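Side-chain contacts in N5-Carboxyaminoimidazole ribonucleotide synthetase (Staphylococcus aureus subsp. aureus, PDB 3ORQ), which catalyses the ATP-dependent carboxylation of 5-aminoimidazole ribonucleotide with bicarbonate, giving N5-carboxyaminoimidazole ribonucleotide in purine biosynthesis: residues A229-T234 with F258-N263; K238-K243 with N264-N269; T253-F258 with H276-Y281. All coordinates share one frame; numbering follows the deposited sequence.

Interaction 1: A229-T234 with F258-N263. With ADP (adenosine-5'-diphosphate), chain D.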
# COMPACT_ATOMS: atom_id res chain seq x y z
N ALA A 229 7.14 -2.22 21.58
CA ALA A 229 6.74 -1.83 22.94
C ALA A 229 7.98 -1.83 23.88
O ALA A 229 8.76 -2.79 23.92
CB ALA A 229 5.67 -2.75 23.47
N ARG A 230 8.19 -0.72 24.59
CA ARG A 230 9.34 -0.57 25.50
C ARG A 230 9.25 -1.39 26.82
O ARG A 230 10.05 -1.19 27.72
CB ARG A 230 9.60 0.91 25.81
CG ARG A 230 10.03 1.72 24.58
CD ARG A 230 9.88 3.21 24.81
NE ARG A 230 8.52 3.63 25.19
CZ ARG A 230 8.10 4.89 25.11
NH1 ARG A 230 8.91 5.82 24.65
NH2 ARG A 230 6.86 5.23 25.49
N ILE A 231 8.30 -2.30 26.91
CA ILE A 231 8.22 -3.22 28.03
C ILE A 231 8.07 -4.66 27.51
O ILE A 231 7.27 -4.94 26.61
CB ILE A 231 7.08 -2.82 28.96
CG1 ILE A 231 6.80 -3.88 30.01
CG2 ILE A 231 5.81 -2.50 28.18
CD1 ILE A 231 5.81 -3.41 31.04
N ASP A 232 8.85 -5.58 28.06
CA ASP A 232 8.90 -6.94 27.54
C ASP A 232 7.74 -7.78 28.06
O ASP A 232 7.80 -8.29 29.18
CB ASP A 232 10.24 -7.58 27.90
CG ASP A 232 10.38 -8.99 27.33
OD1 ASP A 232 9.84 -9.27 26.23
OD2 ASP A 232 11.06 -9.81 28.01
N LYS A 233 6.70 -7.93 27.25
CA LYS A 233 5.54 -8.74 27.63
C LYS A 233 5.11 -9.70 26.52
O LYS A 233 4.09 -10.39 26.65
CB LYS A 233 4.37 -7.84 28.06
CG LYS A 233 4.46 -7.23 29.48
CD LYS A 233 4.51 -8.36 30.53
CE LYS A 233 4.47 -7.79 31.94
NZ LYS A 233 4.41 -8.88 32.96
N THR A 234 5.88 -9.75 25.43
CA THR A 234 5.54 -10.58 24.26
C THR A 234 5.17 -12.01 24.64
O THR A 234 4.07 -12.49 24.34
CB THR A 234 6.69 -10.60 23.23
OG1 THR A 234 6.90 -9.27 22.75
CG2 THR A 234 6.40 -11.50 22.07
N PHE A 258 -4.20 -5.25 26.30
CA PHE A 258 -3.81 -5.64 27.65
C PHE A 258 -3.50 -4.43 28.53
O PHE A 258 -3.05 -3.40 28.05
CB PHE A 258 -2.53 -6.49 27.68
CG PHE A 258 -2.59 -7.74 26.86
CD1 PHE A 258 -2.40 -7.70 25.48
CD2 PHE A 258 -2.74 -8.98 27.47
CE1 PHE A 258 -2.42 -8.87 24.72
CE2 PHE A 258 -2.76 -10.15 26.74
CZ PHE A 258 -2.59 -10.09 25.34
N PHE A 259 -3.70 -4.60 29.84
CA PHE A 259 -3.23 -3.65 30.82
C PHE A 259 -2.00 -4.20 31.54
O PHE A 259 -1.92 -5.39 31.86
CB PHE A 259 -4.33 -3.36 31.86
CG PHE A 259 -5.56 -2.73 31.30
CD1 PHE A 259 -5.50 -1.92 30.17
CD2 PHE A 259 -6.79 -2.95 31.91
CE1 PHE A 259 -6.66 -1.33 29.64
CE2 PHE A 259 -7.96 -2.36 31.39
CZ PHE A 259 -7.89 -1.53 30.25
N ILE A 260 -1.03 -3.34 31.81
CA ILE A 260 -0.04 -3.72 32.81
C ILE A 260 -0.09 -2.82 34.08
O ILE A 260 -0.04 -1.59 33.98
CB ILE A 260 1.37 -3.89 32.21
CG1 ILE A 260 2.27 -2.76 32.65
CG2 ILE A 260 1.39 -4.16 30.63
CD1 ILE A 260 3.31 -3.25 33.62
N ASP A 261 -0.23 -3.46 35.24
CA ASP A 261 -0.22 -2.83 36.60
C ASP A 261 0.84 -1.81 36.92
O ASP A 261 1.87 -1.76 36.26
CB ASP A 261 -0.02 -3.92 37.68
CG ASP A 261 -1.29 -4.31 38.34
OD1 ASP A 261 -2.36 -3.84 37.87
OD2 ASP A 261 -1.24 -5.06 39.33
N SER A 262 0.63 -1.07 38.01
CA SER A 262 1.73 -0.39 38.70
C SER A 262 2.78 -1.41 39.18
O SER A 262 3.95 -1.07 39.36
CB SER A 262 1.19 0.40 39.88
OG SER A 262 0.46 -0.44 40.76
N ASN A 263 2.33 -2.65 39.34
CA ASN A 263 3.18 -3.76 39.77
C ASN A 263 3.60 -4.75 38.68
O ASN A 263 3.95 -5.90 38.98
CB ASN A 263 2.52 -4.50 40.93
CG ASN A 263 2.94 -3.94 42.27
OD1 ASN A 263 3.87 -4.46 42.89
ND2 ASN A 263 2.29 -2.86 42.70
PB ADP D . -13.19 1.15 24.48
O1B ADP D . -13.71 -0.22 24.16
O2B ADP D . -11.86 1.57 23.93
O3B ADP D . -14.25 2.20 24.30
PA ADP D . -11.92 0.29 26.88
O1A ADP D . -12.69 -0.63 27.80
O2A ADP D . -10.92 -0.32 25.92
O3A ADP D . -12.98 1.22 26.08
O5' ADP D . -11.15 1.41 27.72
C5' ADP D . -10.57 2.55 27.10
C4' ADP D . -9.45 3.07 27.98
O4' ADP D . -9.94 3.41 29.30
C3' ADP D . -8.34 2.04 28.20
O3' ADP D . -7.33 2.05 27.18
C2' ADP D . -7.77 2.47 29.54
O2' ADP D . -6.73 3.41 29.37
C1' ADP D . -8.95 3.09 30.28
N9 ADP D . -9.47 2.00 31.13
C8 ADP D . -10.47 1.17 30.80
N7 ADP D . -10.70 0.24 31.76
C5 ADP D . -9.80 0.51 32.75
C6 ADP D . -9.50 -0.08 34.08
N6 ADP D . -10.22 -1.15 34.51
N1 ADP D . -8.50 0.48 34.79
C2 ADP D . -7.78 1.54 34.34
N3 ADP D . -8.00 2.13 33.14
C4 ADP D . -8.99 1.66 32.33
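Behind the wall of the ATP-grasp nucleotide pocket, I260 on strand 252-261 meets I231 and K233 of the loop that leads into helix 234-245. The two isoleucines reach toward each other and touch tip to tip, I231 CD1 lying 3.6 Å from I260 CD1. The same I231 methyl also brushes the stem of its partner, 3.9 Å from I260 CG1. I231 can span the gap because its chain is fully stretched: CG1 stands anti to the backbone N (chi1 170°) and CD1 continues the line (chi2 172°), which carries the methyl well away from the loop. K233 adds a looser touch from its aliphatic stem, with K233 CG 4.5 Å from I260 CG2. The backbones stay well apart, the K233 and I260 CA atoms being 9.1 Å from each other, and the contact is purely apolar. K233 occupies the N-cap position of helix 234-245, and its ammonium runs past the isoleucines to a salt bridge with E236 and a hydrogen bond to N264 O. Strand alternation sends the preceding residue the other way: F259 turns its ring to ADP, where F259 CZ comes within 3.6 Å of ADP N7 and F259 CE2 within 3.7 Å of ADP C5. One strand thus presents an aliphatic residue to the loop and an aromatic one to the nucleotide. At the loop's other end R230 is held by salt bridges to E214 and E366 and by a hydrogen bond to N363. The strand is bordered by 191-201, whose K192 and K193 bond to the I260 backbone, and by 266-272, while A229 is bonded to L212 on strand 207-218, so the contact ties the approach to helix 234-245 to one face of the large antiparallel sheet.

Interaction 2: K238-K243 with N264-N269. With ADP (adenosine-5'-diphosphate), chain D.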
# COMPACT_ATOMS: atom_id res chain seq x y z
N LYS A 238 1.60 -13.76 24.45
CA LYS A 238 1.27 -14.89 23.58
C LYS A 238 0.56 -16.00 24.34
O LYS A 238 -0.37 -16.62 23.82
CB LYS A 238 2.48 -15.42 22.85
CG LYS A 238 2.94 -14.51 21.74
CD LYS A 238 4.21 -15.10 21.06
CE LYS A 238 4.80 -14.12 20.07
NZ LYS A 238 5.95 -14.70 19.29
N GLU A 239 0.99 -16.22 25.58
CA GLU A 239 0.38 -17.27 26.42
C GLU A 239 -1.10 -16.97 26.57
O GLU A 239 -1.91 -17.89 26.52
CB GLU A 239 1.06 -17.36 27.80
CG GLU A 239 2.49 -17.95 27.79
CD GLU A 239 3.28 -17.75 29.13
OE1 GLU A 239 2.85 -16.98 30.02
OE2 GLU A 239 4.36 -18.37 29.29
N GLN A 240 -1.46 -15.70 26.77
CA GLN A 240 -2.85 -15.37 26.93
C GLN A 240 -3.61 -15.62 25.63
O GLN A 240 -4.74 -16.12 25.66
CB GLN A 240 -3.03 -13.94 27.42
CG GLN A 240 -2.28 -13.64 28.69
CD GLN A 240 -2.84 -14.43 29.88
OE1 GLN A 240 -3.99 -14.22 30.26
NE2 GLN A 240 -2.03 -15.35 30.45
N VAL A 241 -3.01 -15.26 24.49
CA VAL A 241 -3.65 -15.50 23.20
C VAL A 241 -3.91 -16.98 22.96
O VAL A 241 -5.02 -17.38 22.58
CB VAL A 241 -2.85 -14.90 22.03
CG1 VAL A 241 -3.50 -15.27 20.74
CG2 VAL A 241 -2.80 -13.35 22.15
N ASN A 242 -2.90 -17.80 23.20
CA ASN A 242 -3.08 -19.23 23.13
C ASN A 242 -4.22 -19.74 23.97
O ASN A 242 -4.92 -20.65 23.55
CB ASN A 242 -1.80 -19.97 23.45
CG ASN A 242 -0.69 -19.66 22.47
OD1 ASN A 242 -0.92 -19.35 21.26
ND2 ASN A 242 0.55 -19.74 22.96
N LYS A 243 -4.46 -19.15 25.14
CA LYS A 243 -5.64 -19.53 25.93
C LYS A 243 -6.91 -19.08 25.22
O LYS A 243 -7.88 -19.85 25.11
CB LYS A 243 -5.59 -18.95 27.34
CG LYS A 243 -4.68 -19.71 28.31
CD LYS A 243 -4.35 -18.85 29.53
CE LYS A 243 -3.54 -19.63 30.58
NZ LYS A 243 -2.08 -19.77 30.27
N ASN A 264 3.57 -4.29 37.43
CA ASN A 264 3.99 -5.08 36.27
C ASN A 264 3.15 -6.33 35.99
O ASN A 264 3.59 -7.24 35.29
CB ASN A 264 5.47 -5.45 36.37
CG ASN A 264 6.26 -5.02 35.16
OD1 ASN A 264 6.24 -3.84 34.80
ND2 ASN A 264 6.99 -5.95 34.55
N GLN A 265 1.93 -6.35 36.53
CA GLN A 265 0.98 -7.43 36.27
C GLN A 265 0.14 -7.26 34.99
O GLN A 265 -0.45 -6.19 34.76
CB GLN A 265 0.05 -7.57 37.46
CG GLN A 265 -0.77 -8.82 37.47
CD GLN A 265 -0.91 -9.36 38.87
OE1 GLN A 265 0.03 -9.95 39.41
NE2 GLN A 265 -2.08 -9.15 39.48
N LEU A 266 0.07 -8.33 34.19
CA LEU A 266 -0.63 -8.33 32.90
C LEU A 266 -2.07 -8.76 33.05
O LEU A 266 -2.34 -9.80 33.63
CB LEU A 266 0.06 -9.28 31.89
CG LEU A 266 -0.33 -9.18 30.39
CD1 LEU A 266 0.19 -7.88 29.79
CD2 LEU A 266 0.13 -10.37 29.53
N TYR A 267 -3.00 -7.94 32.56
CA TYR A 267 -4.38 -8.38 32.40
C TYR A 267 -4.83 -8.22 30.93
O TYR A 267 -4.48 -7.23 30.26
CB TYR A 267 -5.36 -7.57 33.26
CG TYR A 267 -5.06 -7.38 34.75
CD1 TYR A 267 -3.96 -6.63 35.18
CD2 TYR A 267 -5.93 -7.89 35.72
CE1 TYR A 267 -3.73 -6.42 36.51
CE2 TYR A 267 -5.71 -7.67 37.04
CZ TYR A 267 -4.61 -6.94 37.43
OH TYR A 267 -4.36 -6.74 38.77
N VAL A 268 -5.65 -9.16 30.46
CA VAL A 268 -6.37 -8.97 29.22
C VAL A 268 -7.49 -7.98 29.47
O VAL A 268 -8.31 -8.19 30.37
CB VAL A 268 -6.97 -10.30 28.76
CG1 VAL A 268 -7.50 -10.19 27.36
CG2 VAL A 268 -5.93 -11.39 28.83
N ASN A 269 -7.54 -6.91 28.67
CA ASN A 269 -8.65 -5.97 28.68
C ASN A 269 -9.81 -6.36 27.76
O ASN A 269 -10.93 -6.60 28.21
CB ASN A 269 -8.18 -4.55 28.32
CG ASN A 269 -9.37 -3.55 28.16
OD1 ASN A 269 -10.41 -3.67 28.82
ND2 ASN A 269 -9.21 -2.57 27.25
PB ADP D . -13.19 1.15 24.48
O1B ADP D . -13.71 -0.22 24.16
O2B ADP D . -11.86 1.57 23.93
O3B ADP D . -14.25 2.20 24.30
PA ADP D . -11.92 0.29 26.88
O1A ADP D . -12.69 -0.63 27.80
O2A ADP D . -10.92 -0.32 25.92
O3A ADP D . -12.98 1.22 26.08
O5' ADP D . -11.15 1.41 27.72
C5' ADP D . -10.57 2.55 27.10
C4' ADP D . -9.45 3.07 27.98
O4' ADP D . -9.94 3.41 29.30
C3' ADP D . -8.34 2.04 28.20
O3' ADP D . -7.33 2.05 27.18
C2' ADP D . -7.77 2.47 29.54
O2' ADP D . -6.73 3.41 29.37
C1' ADP D . -8.95 3.09 30.28
N9 ADP D . -9.47 2.00 31.13
C8 ADP D . -10.47 1.17 30.80
N7 ADP D . -10.70 0.24 31.76
C5 ADP D . -9.80 0.51 32.75
C6 ADP D . -9.50 -0.08 34.08
N6 ADP D . -10.22 -1.15 34.51
N1 ADP D . -8.50 0.48 34.79
C2 ADP D . -7.78 1.54 34.34
N3 ADP D . -8.00 2.13 33.14
C4 ADP D . -8.99 1.66 32.33
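Helix 234-245 lies over the first residues of strand 266-272, the outermost strand of the sheet within this chain, bringing the CA atoms of Q240 and V268 to 7.7 Å. From the helix Q240 alone reaches the strand segment, and it does so with its flank as well as its amide. The chain leaves with CG beside the backbone N (chi1 -55°), and a second bend about CB-CG (chi2 -67°) lays it alongside L266 and V268. Q240 CG passes L266 at 4.1 Å from L266 CD2, the two chains pointing contrary ways. V268 meets the glutamine at a slant: its CG2 methyl sits 3.7 Å from Q240 OE1 and 4.1 Å from Q240 CB, packed against both the polar end and the root of the side chain. The buried amide oxygen is satisfied from outside the pair by the backbone N of K124, a residue whose main chain also bonds to V268. Q240 therefore fills an apolar interface while holding the loop beside the strand edge. L266 and V268 point at the helix; Y267, between them, points away from it, its hydroxyl meeting Q265 NE2 in a weak 3.4 Å hydrogen bond. N269, part of the ADP pocket, donates from ND2 to the alpha-phosphate oxygen O2A of ADP at 3.1 Å with an angle of 152°, and has a weak second bond to E257 OE1. Beneath the helix, L266 and V268 join F258 and V256 of the adjoining strand 252-261, and V241 and K238 settle on L197 and F209 of strands 191-201 and 207-218, so the helix covers several neighbouring strands of the large antiparallel sheet.

Interaction 3: T253-F258 with H276-Y281. With MG (magnesium ion), chain C.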
# COMPACT_ATOMS: atom_id res chain seq x y z
N THR A 253 -7.27 -11.33 10.91
CA THR A 253 -6.58 -10.58 11.95
C THR A 253 -7.52 -10.26 13.12
O THR A 253 -8.68 -9.88 12.91
CB THR A 253 -5.97 -9.31 11.33
OG1 THR A 253 -4.91 -9.74 10.46
CG2 THR A 253 -5.41 -8.33 12.39
N PHE A 254 -7.01 -10.43 14.34
CA PHE A 254 -7.72 -9.92 15.53
C PHE A 254 -6.69 -9.31 16.46
O PHE A 254 -5.49 -9.51 16.26
CB PHE A 254 -8.53 -11.03 16.22
CG PHE A 254 -7.70 -12.17 16.72
CD1 PHE A 254 -7.23 -13.14 15.85
CD2 PHE A 254 -7.38 -12.26 18.05
CE1 PHE A 254 -6.43 -14.20 16.30
CE2 PHE A 254 -6.57 -13.32 18.53
CZ PHE A 254 -6.10 -14.29 17.64
N THR A 255 -7.13 -8.51 17.41
CA THR A 255 -6.19 -7.83 18.30
C THR A 255 -6.64 -7.95 19.76
O THR A 255 -7.79 -7.73 20.09
CB THR A 255 -6.08 -6.32 17.94
OG1 THR A 255 -5.72 -6.19 16.56
CG2 THR A 255 -5.04 -5.60 18.82
N VAL A 256 -5.70 -8.28 20.64
CA VAL A 256 -5.95 -8.37 22.08
C VAL A 256 -5.28 -7.17 22.73
O VAL A 256 -4.08 -6.96 22.54
CB VAL A 256 -5.37 -9.68 22.66
CG1 VAL A 256 -5.67 -9.84 24.19
CG2 VAL A 256 -5.85 -10.87 21.89
N GLU A 257 -6.07 -6.38 23.47
CA GLU A 257 -5.58 -5.27 24.29
C GLU A 257 -5.32 -5.69 25.72
O GLU A 257 -6.15 -6.36 26.31
CB GLU A 257 -6.63 -4.16 24.36
CG GLU A 257 -6.83 -3.38 23.10
CD GLU A 257 -7.80 -2.23 23.27
OE1 GLU A 257 -8.12 -1.82 24.42
OE2 GLU A 257 -8.27 -1.72 22.24
N PHE A 258 -4.20 -5.25 26.30
CA PHE A 258 -3.81 -5.64 27.65
C PHE A 258 -3.50 -4.43 28.53
O PHE A 258 -3.05 -3.40 28.05
CB PHE A 258 -2.53 -6.49 27.68
CG PHE A 258 -2.59 -7.74 26.86
CD1 PHE A 258 -2.40 -7.70 25.48
CD2 PHE A 258 -2.74 -8.98 27.47
CE1 PHE A 258 -2.42 -8.87 24.72
CE2 PHE A 258 -2.76 -10.15 26.74
CZ PHE A 258 -2.59 -10.09 25.34
N HIS A 276 -6.97 -3.57 13.88
CA HIS A 276 -7.23 -2.66 15.00
C HIS A 276 -6.37 -1.44 14.82
O HIS A 276 -5.28 -1.53 14.25
CB HIS A 276 -6.91 -3.41 16.31
CG HIS A 276 -7.09 -2.61 17.57
ND1 HIS A 276 -6.07 -1.88 18.14
CD2 HIS A 276 -8.15 -2.50 18.41
CE1 HIS A 276 -6.50 -1.32 19.27
NE2 HIS A 276 -7.76 -1.68 19.45
N ASN A 277 -6.86 -0.30 15.30
CA ASN A 277 -6.16 1.00 15.18
C ASN A 277 -4.68 0.90 15.59
O ASN A 277 -3.80 1.58 15.00
CB ASN A 277 -6.85 2.02 16.08
CG ASN A 277 -6.56 3.46 15.69
OD1 ASN A 277 -5.65 3.76 14.88
ND2 ASN A 277 -7.36 4.36 16.23
N SER A 278 -4.37 0.04 16.57
CA SER A 278 -2.99 -0.01 17.05
C SER A 278 -2.08 -0.80 16.10
O SER A 278 -0.87 -0.98 16.37
CB SER A 278 -2.91 -0.62 18.47
OG SER A 278 -3.42 -1.95 18.51
N GLY A 279 -2.65 -1.28 15.00
CA GLY A 279 -1.86 -2.08 14.04
C GLY A 279 -1.52 -1.35 12.76
O GLY A 279 -0.86 -1.92 11.87
N HIS A 280 -1.99 -0.11 12.63
CA HIS A 280 -1.83 0.62 11.36
C HIS A 280 -0.37 0.84 10.97
O HIS A 280 -0.07 0.81 9.74
CB HIS A 280 -2.61 1.91 11.30
CG HIS A 280 -4.09 1.71 11.40
ND1 HIS A 280 -4.69 0.49 11.20
CD2 HIS A 280 -5.08 2.56 11.75
CE1 HIS A 280 -5.99 0.60 11.40
NE2 HIS A 280 -6.25 1.85 11.72
N TYR A 281 0.51 0.93 11.98
CA TYR A 281 1.93 1.23 11.76
C TYR A 281 2.55 0.15 10.84
O TYR A 281 3.55 0.40 10.13
CB TYR A 281 2.69 1.29 13.09
CG TYR A 281 2.86 -0.10 13.63
CD1 TYR A 281 1.83 -0.72 14.33
CD2 TYR A 281 3.98 -0.85 13.30
CE1 TYR A 281 1.93 -2.01 14.74
CE2 TYR A 281 4.11 -2.18 13.75
CZ TYR A 281 3.06 -2.76 14.45
OH TYR A 281 3.13 -4.06 14.90
MG MG C . -9.90 -0.15 23.87
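The H276 side chain runs at about a right angle to those of T255 and E257, beside the magnesium site of the ATP-grasp fold. T255 on strand 252-261 covers one ring face: its CG2 methyl makes a CH-pi contact 4.2 Å from the H276 centroid. T255 OG1 is close to H276 CB, at 3.0 Å, and is hydrogen-bonded to T198 OG1. E257, two residues along the same strand, comes instead to the ring edge. H276 NE2 donates to the anti lone pair of E257 OE2, the one away from OE1, at 2.8 Å, in a bent bond (134°) with the oxygen tilted out of the ring plane. Carboxylate and ring stand 72° apart. The extended E257 chain also carries OE1 to the magnesium ion at 2.5 Å, where E270 is a further ligand; H276 is thus second-shell to the metal and probably helps to fix the turn of the carboxylate. A chi1 of 179°, which sets CG opposite the backbone N, carries the ring from loop to strand. H276 ND1 is held by S278 of the 3-10 segment 277-279: S278 OG lies 2.7 Å from H276 ND1, and S278 N donates to that same nitrogen at 3.0 Å, well out of the ring plane.

In the fold
Each contact uses one of the neighbouring strands 252-261 and 266-272 of the large antiparallel sheet. Interactions 1 and 3 share strand 252-261, one near its outer end and the other deep inside, with centres about 15 Å apart. Interaction 2, on 266-272, lies about 10 Å from interaction 1 and joins it through the F259 N to Y267 O backbone bond; N269 N to E257 O links it to interaction 3. Burial and chemistry change together: 229-234 with 258-263 is partly buried and aliphatic, 238-243 with 264-269 is buried and mixes methyls with an amide, and 253-258 with 276-281, nearest the chain's centre, is largely polar and metal-linked, with one methyl on the ring face. F259, N269 and E257 carry these strands to the nucleotide.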